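Acetone carboxylase alpha subunit (Xanthobacter autotrophicus Py2, PDB 5M45) forms a large subunit of the hydantoinase B/oxoprolinase family that binds a manganese(II) ion and assembles with a second copy and other protein chains. Local coordinates at residues A[294-299]-A[343-348]; A[301-306]-A[602-607]; A[314-319]-A[385-390]; A[397-402]-A[433-438]. One frame throughout, in Å; residues are numbered along the deposited sequence.

Contacts 1 and 3 lie on one mixed sheet, and contacts 2 and 4 join loops beside it, all within the hydantoinase B/oxoprolinase part of the chain. Contacts 1 and 3 have centres about 10 Å apart and share the sheet through its neighbouring strands 286-297 and 313-324. Contact 4, at the start of helix 401-422, has its centre about 10 Å from that of contact 1, whose loop 343-348 it touches. The centres of contacts 1 and 2 are about 12 Å apart, and Gln604 NE2 probably hydrogen-bonds to Pro297 O. Contact 1 therefore adjoins the other three. Along the chain its segments alternate with those of contacts 2 and 3, while contact 4 falls within the long span from 306 to 602, so sequence-distant parts are knitted together.

Contact 1. Residues A[294-299]-A[343-348]; sequences VDVPYA and HTYNAH
Val296, on strand 286-297, and His343, in the loop before helix 349-361, bring the two backbones closest, with their CA atoms 8.5 Å apart. Beyond Val296 the chain bends in an inverse gamma turn centred on Pro297, closed by a weak bond from Tyr298 N to Val296 O; proline suits the tight bend. The turn sends Tyr298 toward the loop. The backbones thus stay apart, and side chains fill the gap. Tyr298 and Tyr345 reach for each other tip to tip, their OH atoms 2.9 Å apart. Val296 slides past Tyr345 in the opposite direction: its CG1, anti to the backbone N (chi1 -176°), reaches the ring edge, in plane, 3.9 Å from CE2 of Tyr345. His343 crosses Tyr298 at about a right angle, its CB lying 3.7 Å from Tyr298 CE2. The imidazole of His343 turns back on its own loop: ND1 accepts from Tyr345 N at 3.2 Å, so the same residue is held at its backbone and met at its phenol. Helix 401-422 adds Phe403 against Val296. Because ND1 acts as an acceptor here, the His343 ring is probably not protonated at that nitrogen. In these largely apolar, buried surroundings the phenol pair gives each hydroxyl a polar neighbour.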
# COMPACT_ATOMS: atom_id res chain seq x y z
N VAL A 294 9.33 -16.94 -22.63
CA VAL A 294 8.15 -16.11 -22.95
C VAL A 294 8.53 -14.62 -23.18
O VAL A 294 9.62 -14.18 -22.78
CB VAL A 294 7.00 -16.29 -21.89
CG1 VAL A 294 7.24 -15.43 -20.65
CG2 VAL A 294 5.61 -16.03 -22.49
N ASP A 295 7.65 -13.88 -23.85
CA ASP A 295 7.91 -12.50 -24.28
C ASP A 295 7.41 -11.42 -23.33
O ASP A 295 6.35 -11.59 -22.73
CB ASP A 295 7.36 -12.25 -25.70
CG ASP A 295 5.82 -12.44 -25.82
OD1 ASP A 295 5.29 -13.54 -25.50
OD2 ASP A 295 5.13 -11.50 -26.31
N VAL A 296 8.19 -10.34 -23.21
CA VAL A 296 7.81 -9.12 -22.48
C VAL A 296 7.99 -7.89 -23.41
O VAL A 296 9.03 -7.22 -23.37
CB VAL A 296 8.63 -8.96 -21.20
CG1 VAL A 296 8.15 -7.74 -20.42
CG2 VAL A 296 8.52 -10.21 -20.33
N PRO A 297 6.94 -7.58 -24.24
CA PRO A 297 7.04 -6.49 -25.22
C PRO A 297 6.71 -5.09 -24.63
O PRO A 297 5.70 -4.46 -25.01
CB PRO A 297 6.06 -6.92 -26.32
CG PRO A 297 5.04 -7.74 -25.63
CD PRO A 297 5.81 -8.48 -24.55
N TYR A 298 7.58 -4.61 -23.71
CA TYR A 298 7.33 -3.35 -23.01
C TYR A 298 7.76 -2.11 -23.80
O TYR A 298 7.50 -0.99 -23.37
CB TYR A 298 7.92 -3.35 -21.59
CG TYR A 298 7.01 -3.85 -20.47
CD1 TYR A 298 6.02 -4.83 -20.70
CD2 TYR A 298 7.15 -3.38 -19.17
CE1 TYR A 298 5.21 -5.30 -19.68
CE2 TYR A 298 6.35 -3.83 -18.14
CZ TYR A 298 5.38 -4.79 -18.39
OH TYR A 298 4.57 -5.26 -17.38
N ALA A 299 8.41 -2.28 -24.94
CA ALA A 299 8.78 -1.14 -25.81
C ALA A 299 7.57 -0.49 -26.50
O ALA A 299 7.62 0.71 -26.81
CB ALA A 299 9.85 -1.51 -26.83
N HIS A 343 8.82 -5.14 -14.27
CA HIS A 343 7.53 -5.65 -14.75
C HIS A 343 6.89 -6.41 -13.57
O HIS A 343 7.47 -6.43 -12.48
CB HIS A 343 7.74 -6.52 -16.00
CG HIS A 343 8.79 -7.58 -15.84
ND1 HIS A 343 8.70 -8.59 -14.91
CD2 HIS A 343 9.96 -7.79 -16.49
CE1 HIS A 343 9.76 -9.38 -14.99
NE2 HIS A 343 10.55 -8.90 -15.93
N THR A 344 5.74 -7.04 -13.81
CA THR A 344 4.98 -7.76 -12.75
C THR A 344 5.07 -9.30 -12.82
O THR A 344 4.23 -9.99 -12.23
CB THR A 344 3.50 -7.30 -12.75
OG1 THR A 344 2.89 -7.55 -14.01
CG2 THR A 344 3.42 -5.80 -12.45
N TYR A 345 6.14 -9.82 -13.42
CA TYR A 345 6.30 -11.27 -13.77
C TYR A 345 7.38 -11.98 -12.94
O TYR A 345 7.65 -13.19 -13.18
CB TYR A 345 6.52 -11.47 -15.32
CG TYR A 345 5.65 -10.50 -16.13
CD1 TYR A 345 4.28 -10.42 -15.91
CD2 TYR A 345 6.21 -9.67 -17.12
CE1 TYR A 345 3.49 -9.51 -16.57
CE2 TYR A 345 5.41 -8.74 -17.80
CZ TYR A 345 4.06 -8.66 -17.53
OH TYR A 345 3.28 -7.71 -18.15
N ASN A 346 7.98 -11.30 -11.96
CA ASN A 346 8.99 -11.89 -11.10
C ASN A 346 8.40 -12.90 -10.10
O ASN A 346 7.17 -12.88 -9.83
CB ASN A 346 9.73 -10.77 -10.33
CG ASN A 346 10.30 -9.72 -11.27
OD1 ASN A 346 11.26 -9.99 -11.99
ND2 ASN A 346 9.67 -8.54 -11.33
N ALA A 347 9.24 -13.77 -9.54
CA ALA A 347 8.77 -14.77 -8.60
C ALA A 347 9.68 -14.93 -7.36
O ALA A 347 10.34 -13.94 -6.91
CB ALA A 347 8.51 -16.10 -9.36
N HIS A 348 9.66 -16.10 -6.74
CA HIS A 348 10.34 -16.37 -5.48
C HIS A 348 10.64 -17.86 -5.44
O HIS A 348 9.93 -18.64 -6.11
CB HIS A 348 9.44 -15.95 -4.31
CG HIS A 348 10.09 -15.98 -2.96
ND1 HIS A 348 10.23 -17.13 -2.24
CD2 HIS A 348 10.51 -14.98 -2.15
CE1 HIS A 348 10.78 -16.86 -1.06
NE2 HIS A 348 10.95 -15.55 -0.98

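Contact 2. Residues A[301-306]-A[602-607]; sequences EDVRVP and DKQAIT
The amide of Gln604 meets Val303 through its nitrogen, with CG2 of Val303 lying 3.6 Å from NE2 as the two side chains cross at about a right angle. NE2 also donates to Ile606 O at 2.9 Å, approaching in the plane of that carbonyl, and has a second acceptor in Pro297 O. These bonds fix the amide while the methyl packs beside it, and the same CG2 sits 3.5 Å from Ile606 O. The bend of Gln604 at chi2 (58°) folds CD back, which suits a long amide that must serve its own loop. A second flat group, the guanidinium of Arg304, takes Glu301 O at its edge, in plane, in a nearly straight bond from NE (172°). Its NH2 forms a salt bridge with Asp302 OD1 at 3.1 Å. The other carboxylate oxygen, OD2, pairs with Arg559 and Lys600. Arg559 also pairs with Asp602 OD2, and so probably eases the repulsion between two acids whose OD2 atoms, of Asp302 and Asp602, are 5.4 Å apart. The backbones come closest at Val303 and Thr607, CA atoms 5.0 Å apart; Asp302 O lies 3.7 Å from Thr607 CA, and CG2 of Thr607 packs on Asp302 CB, while Thr607 OG1 bonds to Phe536 N. In the loop between strands 598-602 and 610-612 an Asx turn, with Asp602 OD1 met from above its carboxylate plane by Gln604 N, leads into an inverse gamma turn centred on Gln604, and this pair of turns packs on the loop between strands 286-297 and 313-324.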
# COMPACT_ATOMS: atom_id res chain seq x y z
N GLU A 301 4.14 1.35 -27.59
CA GLU A 301 3.50 2.55 -27.04
C GLU A 301 2.25 2.30 -26.16
O GLU A 301 1.90 3.13 -25.34
CB GLU A 301 3.16 3.57 -28.14
CG GLU A 301 2.09 3.11 -29.13
CD GLU A 301 1.51 4.24 -29.99
OE1 GLU A 301 1.10 3.90 -31.13
OE2 GLU A 301 1.42 5.42 -29.52
N ASP A 302 1.58 1.16 -26.32
CA ASP A 302 0.38 0.84 -25.53
C ASP A 302 0.72 0.21 -24.16
O ASP A 302 -0.19 -0.14 -23.43
CB ASP A 302 -0.59 -0.04 -26.34
CG ASP A 302 -1.31 0.74 -27.45
OD1 ASP A 302 -1.17 1.99 -27.49
OD2 ASP A 302 -2.06 0.12 -28.27
N VAL A 303 2.02 0.07 -23.84
CA VAL A 303 2.46 -0.22 -22.49
C VAL A 303 2.95 1.11 -21.85
O VAL A 303 4.12 1.50 -22.01
CB VAL A 303 3.56 -1.29 -22.44
CG1 VAL A 303 3.97 -1.61 -21.02
CG2 VAL A 303 3.06 -2.59 -23.13
N ARG A 304 2.06 1.77 -21.11
CA ARG A 304 2.32 3.11 -20.56
C ARG A 304 2.80 3.01 -19.14
O ARG A 304 2.05 3.27 -18.21
CB ARG A 304 1.07 4.00 -20.64
CG ARG A 304 0.83 4.32 -22.07
CD ARG A 304 -0.34 5.20 -22.48
NE ARG A 304 -0.40 4.88 -23.92
CZ ARG A 304 -1.32 5.28 -24.81
NH1 ARG A 304 -2.29 6.14 -24.45
NH2 ARG A 304 -1.22 4.81 -26.09
N VAL A 305 4.05 2.63 -18.96
CA VAL A 305 4.61 2.51 -17.62
C VAL A 305 5.23 3.85 -17.16
O VAL A 305 5.70 4.62 -17.96
CB VAL A 305 5.61 1.35 -17.50
CG1 VAL A 305 4.87 0.01 -17.55
CG2 VAL A 305 6.73 1.42 -18.51
N PRO A 306 5.20 4.13 -15.85
CA PRO A 306 5.59 5.44 -15.33
C PRO A 306 7.09 5.61 -15.05
O PRO A 306 7.45 6.63 -14.50
CB PRO A 306 4.79 5.51 -14.01
CG PRO A 306 4.80 4.12 -13.53
CD PRO A 306 4.66 3.28 -14.77
N ASP A 602 -3.55 -6.89 -33.64
CA ASP A 602 -2.08 -6.96 -33.72
C ASP A 602 -1.51 -7.98 -32.74
O ASP A 602 -2.29 -8.63 -32.02
CB ASP A 602 -1.45 -5.56 -33.54
CG ASP A 602 -1.74 -4.94 -32.18
OD1 ASP A 602 -2.03 -5.63 -31.19
OD2 ASP A 602 -1.66 -3.69 -32.07
N LYS A 603 -0.17 -8.10 -32.69
CA LYS A 603 0.51 -9.02 -31.77
C LYS A 603 0.72 -8.52 -30.32
O LYS A 603 1.33 -9.23 -29.52
CB LYS A 603 1.87 -9.45 -32.33
CG LYS A 603 1.82 -10.34 -33.60
CD LYS A 603 1.24 -11.71 -33.34
CE LYS A 603 2.06 -12.58 -32.35
NZ LYS A 603 1.49 -13.95 -32.21
N GLN A 604 0.21 -7.35 -29.97
CA GLN A 604 0.51 -6.76 -28.68
C GLN A 604 -0.42 -7.33 -27.58
O GLN A 604 -1.47 -6.78 -27.27
CB GLN A 604 0.44 -5.22 -28.79
CG GLN A 604 1.00 -4.47 -27.59
CD GLN A 604 2.44 -4.80 -27.31
OE1 GLN A 604 3.21 -5.05 -28.22
NE2 GLN A 604 2.83 -4.79 -26.03
N ALA A 605 -0.02 -8.48 -27.04
CA ALA A 605 -0.87 -9.23 -26.10
C ALA A 605 -0.76 -8.77 -24.65
O ALA A 605 -1.42 -9.33 -23.77
CB ALA A 605 -0.56 -10.72 -26.23
N ILE A 606 0.08 -7.78 -24.40
CA ILE A 606 0.22 -7.08 -23.11
C ILE A 606 0.01 -5.58 -23.32
O ILE A 606 0.66 -4.96 -24.16
CB ILE A 606 1.63 -7.21 -22.50
CG1 ILE A 606 1.96 -8.65 -22.27
CG2 ILE A 606 1.68 -6.43 -21.15
CD1 ILE A 606 3.40 -8.87 -21.77
N THR A 607 -0.92 -5.01 -22.55
CA THR A 607 -1.18 -3.58 -22.56
C THR A 607 -1.45 -3.06 -21.14
O THR A 607 -1.69 -3.84 -20.22
CB THR A 607 -2.38 -3.19 -23.46
OG1 THR A 607 -3.59 -3.76 -22.94
CG2 THR A 607 -2.20 -3.63 -24.91

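Contact 3. Residues A[314-319]-A[385-390]; sequences TIMHAP and GTWMNP
Met316 sets CG anti to the backbone N (chi1 -177°), and its chi2 of -77° swings SD toward the indole of Trp387, whose own CG stands between the backbone N and the carbonyl carbon (chi1 67°). CG of Met316 stands 3.4 Å above the ring plane, offset toward the rim, in a CH-pi contact 3.9 Å from the centroid of the five-membered ring. SD approaches obliquely, 3.5 Å from Trp387 NE1, a Met-aromatic contact. The flexible, polarisable methionine chain can follow the flat ring. On the opposite face lies CE of Met388, 3.4 Å above the plane, so the indole is sandwiched between two methionines. The edge serves differently: NE1 gives a weak bond to His317 O at 3.4 Å, in plane, and Ala318 CB packs 4.1 Å from CZ2 of Trp387, a small side chain that suits a position at the ring edge. Phe403 of helix 401-422 meets the indole edge-to-face. Trp387 sits in a type I beta turn from Thr386 to Asn389, with Asn389 N bonded to Thr386 O. It is a turn packed on strand 313-324 of the mixed sheet, its tryptophan bridging sheet and helix.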
# COMPACT_ATOMS: atom_id res chain seq x y z
N THR A 314 12.08 -7.54 -23.51
CA THR A 314 12.89 -8.63 -22.98
C THR A 314 12.17 -10.00 -23.16
O THR A 314 10.97 -10.07 -23.48
CB THR A 314 13.27 -8.47 -21.49
OG1 THR A 314 12.10 -8.42 -20.64
CG2 THR A 314 14.15 -7.23 -21.27
N ILE A 315 12.96 -11.07 -22.96
CA ILE A 315 12.54 -12.45 -23.07
C ILE A 315 12.99 -13.21 -21.80
O ILE A 315 14.18 -13.16 -21.40
CB ILE A 315 13.17 -13.14 -24.31
CG1 ILE A 315 12.75 -12.42 -25.60
CG2 ILE A 315 12.79 -14.62 -24.38
CD1 ILE A 315 13.40 -12.91 -26.87
N MET A 316 12.03 -13.92 -21.19
CA MET A 316 12.34 -14.84 -20.08
C MET A 316 13.03 -16.12 -20.64
O MET A 316 12.59 -16.66 -21.66
CB MET A 316 11.03 -15.24 -19.37
CG MET A 316 11.22 -16.14 -18.14
SD MET A 316 11.57 -17.89 -18.46
CE MET A 316 9.93 -18.49 -18.87
N HIS A 317 14.07 -16.56 -19.93
CA HIS A 317 14.85 -17.78 -20.21
C HIS A 317 14.84 -18.70 -18.95
O HIS A 317 15.22 -18.25 -17.84
CB HIS A 317 16.27 -17.37 -20.58
CG HIS A 317 17.21 -18.49 -20.90
ND1 HIS A 317 18.53 -18.48 -20.50
CD2 HIS A 317 17.02 -19.65 -21.58
CE1 HIS A 317 19.12 -19.61 -20.90
NE2 HIS A 317 18.22 -20.33 -21.54
N ALA A 318 14.41 -19.96 -19.12
CA ALA A 318 14.39 -20.95 -18.03
C ALA A 318 14.87 -22.34 -18.50
O ALA A 318 14.05 -23.23 -18.79
CB ALA A 318 12.97 -21.06 -17.43
N PRO A 319 16.20 -22.53 -18.59
CA PRO A 319 16.73 -23.84 -18.88
C PRO A 319 16.73 -24.71 -17.59
O PRO A 319 16.90 -24.18 -16.51
CB PRO A 319 18.18 -23.55 -19.31
CG PRO A 319 18.56 -22.37 -18.50
CD PRO A 319 17.29 -21.55 -18.35
N GLY A 385 19.54 -14.19 -7.71
CA GLY A 385 19.51 -13.11 -8.70
C GLY A 385 18.73 -13.35 -9.98
O GLY A 385 18.45 -12.39 -10.72
N THR A 386 18.42 -14.62 -10.28
CA THR A 386 17.55 -14.98 -11.38
C THR A 386 16.11 -14.54 -11.09
O THR A 386 15.75 -14.20 -9.95
CB THR A 386 17.58 -16.51 -11.68
OG1 THR A 386 17.18 -17.22 -10.49
CG2 THR A 386 19.01 -16.99 -12.10
N TRP A 387 15.26 -14.57 -12.11
CA TRP A 387 13.85 -14.17 -11.93
C TRP A 387 13.07 -15.07 -10.96
O TRP A 387 12.13 -14.59 -10.30
CB TRP A 387 13.10 -14.05 -13.29
CG TRP A 387 12.91 -15.39 -14.02
CD1 TRP A 387 13.69 -15.91 -15.03
CD2 TRP A 387 11.87 -16.33 -13.77
NE1 TRP A 387 13.17 -17.13 -15.43
CE2 TRP A 387 12.06 -17.41 -14.67
CE3 TRP A 387 10.78 -16.36 -12.89
CZ2 TRP A 387 11.17 -18.51 -14.71
CZ3 TRP A 387 9.93 -17.46 -12.91
CH2 TRP A 387 10.12 -18.51 -13.82
N MET A 388 13.44 -16.36 -10.88
CA MET A 388 12.85 -17.32 -9.94
C MET A 388 13.42 -17.28 -8.49
O MET A 388 12.87 -17.91 -7.61
CB MET A 388 12.85 -18.77 -10.48
CG MET A 388 14.22 -19.43 -10.64
SD MET A 388 15.04 -19.16 -12.22
CE MET A 388 14.05 -20.22 -13.29
N ASN A 389 14.51 -16.54 -8.26
CA ASN A 389 15.09 -16.36 -6.90
C ASN A 389 15.75 -14.97 -6.83
O ASN A 389 16.97 -14.85 -6.74
CB ASN A 389 16.05 -17.51 -6.58
CG ASN A 389 16.56 -17.51 -5.15
OD1 ASN A 389 16.01 -16.84 -4.21
ND2 ASN A 389 17.66 -18.24 -4.94
N PRO A 390 14.92 -13.91 -6.90
CA PRO A 390 15.50 -12.56 -7.02
C PRO A 390 16.22 -12.10 -5.78
O PRO A 390 15.92 -12.55 -4.68
CB PRO A 390 14.28 -11.66 -7.30
CG PRO A 390 13.16 -12.57 -7.66
CD PRO A 390 13.43 -13.88 -6.99

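Contact 4. Residues A[397-402]-A[433-438]; sequences FSYSWH and ANTSNW. With ACT (acetate ion), chain N.
The hydroxyl of Tyr399 receives a weak hydrogen bond from Trp438 NE1 at 2.9 Å, with an N-H...O angle of 138°; Tyr399 OH lies at the indole edge, in its plane. NE1 has a second, more bent and also weak bond to Thr435 O, so one N-H is divided between two oxygens. The two rings meet obliquely, planes at 71°, with Tyr399 CZ 3.5 Å from Trp438 CD1. A water links the hydroxyl with His402 of its own segment and Asn434 of the other: it lies 2.7 Å from Tyr399 OH, in plane at the ring edge, 2.9 Å from His402 ND1, and donates to Asn434 OD1. Ser436 OG also donates to that oxygen, at 2.9 Å, which fixes the amide. Farther out, His402 NE2 bonds to Asp295 O, and His402 N stands over the centre of the Tyr399 ring, 3.6 Å above its plane, as helix 401-422 sets out. Trp401 NE1 holds an acetate oxygen at 2.7 Å; the acetate probably came from the crystallisation liquor. Ser398 O, bonded to His150 ND1, is a probable second-shell contact of the manganese. Nearby, the water bonds three side chains, fixing the Tyr399 hydroxyl and giving buried polar atoms partners.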
# COMPACT_ATOMS: atom_id res chain seq x y z
N PHE A 397 5.22 -8.48 -8.51
CA PHE A 397 4.74 -9.87 -8.59
C PHE A 397 3.30 -10.07 -9.12
O PHE A 397 2.87 -11.23 -9.22
CB PHE A 397 4.74 -10.49 -7.18
CG PHE A 397 6.06 -10.48 -6.45
CD1 PHE A 397 6.92 -11.55 -6.57
CD2 PHE A 397 6.38 -9.44 -5.58
CE1 PHE A 397 8.12 -11.57 -5.82
CE2 PHE A 397 7.55 -9.48 -4.81
CZ PHE A 397 8.43 -10.55 -4.94
N SER A 398 2.53 -9.02 -9.41
CA SER A 398 1.06 -9.21 -9.64
C SER A 398 0.72 -10.31 -10.65
O SER A 398 -0.33 -10.93 -10.52
CB SER A 398 0.35 -7.91 -10.08
OG SER A 398 0.15 -7.02 -8.98
N TYR A 399 1.54 -10.49 -11.69
CA TYR A 399 1.33 -11.55 -12.68
C TYR A 399 2.55 -12.49 -12.82
O TYR A 399 3.03 -12.78 -13.92
CB TYR A 399 0.81 -11.01 -14.02
CG TYR A 399 0.37 -12.16 -14.92
CD1 TYR A 399 -0.41 -13.19 -14.45
CD2 TYR A 399 0.77 -12.21 -16.25
CE1 TYR A 399 -0.79 -14.26 -15.26
CE2 TYR A 399 0.41 -13.29 -17.09
CZ TYR A 399 -0.35 -14.31 -16.59
OH TYR A 399 -0.70 -15.39 -17.39
N SER A 400 3.00 -12.94 -11.65
CA SER A 400 4.06 -13.94 -11.48
C SER A 400 3.93 -15.12 -12.46
O SER A 400 4.92 -15.65 -13.00
CB SER A 400 3.95 -14.52 -10.05
OG SER A 400 5.25 -14.83 -9.67
N TRP A 401 2.70 -15.55 -12.64
CA TRP A 401 2.37 -16.68 -13.51
C TRP A 401 2.94 -16.58 -14.91
O TRP A 401 3.24 -17.61 -15.49
CB TRP A 401 0.84 -16.87 -13.66
CG TRP A 401 0.06 -17.08 -12.39
CD1 TRP A 401 -0.90 -16.26 -11.88
CD2 TRP A 401 0.13 -18.22 -11.52
NE1 TRP A 401 -1.48 -16.84 -10.76
CE2 TRP A 401 -0.84 -18.02 -10.49
CE3 TRP A 401 0.91 -19.39 -11.49
CZ2 TRP A 401 -1.03 -18.93 -9.46
CZ3 TRP A 401 0.70 -20.30 -10.46
CH2 TRP A 401 -0.27 -20.07 -9.46
N HIS A 402 3.03 -15.39 -15.49
CA HIS A 402 3.52 -15.24 -16.90
C HIS A 402 4.83 -16.00 -17.13
O HIS A 402 4.98 -16.76 -18.11
CB HIS A 402 3.72 -13.76 -17.20
CG HIS A 402 3.98 -13.43 -18.63
ND1 HIS A 402 3.17 -13.84 -19.66
CD2 HIS A 402 4.95 -12.67 -19.20
CE1 HIS A 402 3.63 -13.37 -20.81
NE2 HIS A 402 4.72 -12.65 -20.55
N ALA A 433 -0.53 -25.59 -21.29
CA ALA A 433 -0.72 -24.34 -22.00
C ALA A 433 -0.23 -23.16 -21.19
O ALA A 433 -0.18 -23.22 -19.96
CB ALA A 433 -2.20 -24.14 -22.29
N ASN A 434 0.08 -22.08 -21.88
CA ASN A 434 0.17 -20.79 -21.22
C ASN A 434 -1.25 -20.38 -20.74
O ASN A 434 -2.21 -20.39 -21.54
CB ASN A 434 0.75 -19.72 -22.18
CG ASN A 434 1.19 -18.47 -21.45
OD1 ASN A 434 0.36 -17.63 -21.06
ND2 ASN A 434 2.50 -18.32 -21.27
N THR A 435 -1.38 -20.06 -19.46
CA THR A 435 -2.69 -19.77 -18.85
C THR A 435 -3.03 -18.27 -19.02
O THR A 435 -2.73 -17.44 -18.14
CB THR A 435 -2.72 -20.19 -17.36
OG1 THR A 435 -1.83 -19.37 -16.59
CG2 THR A 435 -2.37 -21.61 -17.22
N SER A 436 -3.59 -17.94 -20.18
CA SER A 436 -3.93 -16.53 -20.57
C SER A 436 -4.86 -16.61 -21.79
O SER A 436 -5.05 -17.72 -22.32
CB SER A 436 -2.65 -15.75 -20.88
OG SER A 436 -1.99 -16.22 -22.07
N ASN A 437 -5.48 -15.54 -22.29
CA ASN A 437 -5.50 -14.13 -21.80
C ASN A 437 -6.28 -13.94 -20.51
O ASN A 437 -7.24 -14.65 -20.26
CB ASN A 437 -6.17 -13.27 -22.87
CG ASN A 437 -6.23 -11.77 -22.49
OD1 ASN A 437 -5.19 -11.09 -22.44
ND2 ASN A 437 -7.44 -11.26 -22.29
N TRP A 438 -5.88 -12.93 -19.73
CA TRP A 438 -6.62 -12.43 -18.56
C TRP A 438 -7.35 -11.10 -18.89
O TRP A 438 -6.72 -10.02 -18.99
CB TRP A 438 -5.67 -12.24 -17.37
CG TRP A 438 -5.03 -13.50 -16.89
CD1 TRP A 438 -3.79 -13.98 -17.27
CD2 TRP A 438 -5.56 -14.47 -15.96
NE1 TRP A 438 -3.52 -15.17 -16.65
CE2 TRP A 438 -4.59 -15.51 -15.86
CE3 TRP A 438 -6.75 -14.58 -15.26
CZ2 TRP A 438 -4.77 -16.63 -15.04
CZ3 TRP A 438 -6.95 -15.71 -14.42
CH2 TRP A 438 -5.94 -16.72 -14.30
C ACT N . -4.42 -17.66 -9.36
O ACT N . -3.86 -16.55 -9.53
OXT ACT N . -4.82 -17.99 -8.22
CH3 ACT N . -4.61 -18.59 -10.53
O HOH W 1 0.68 -15.36 -19.66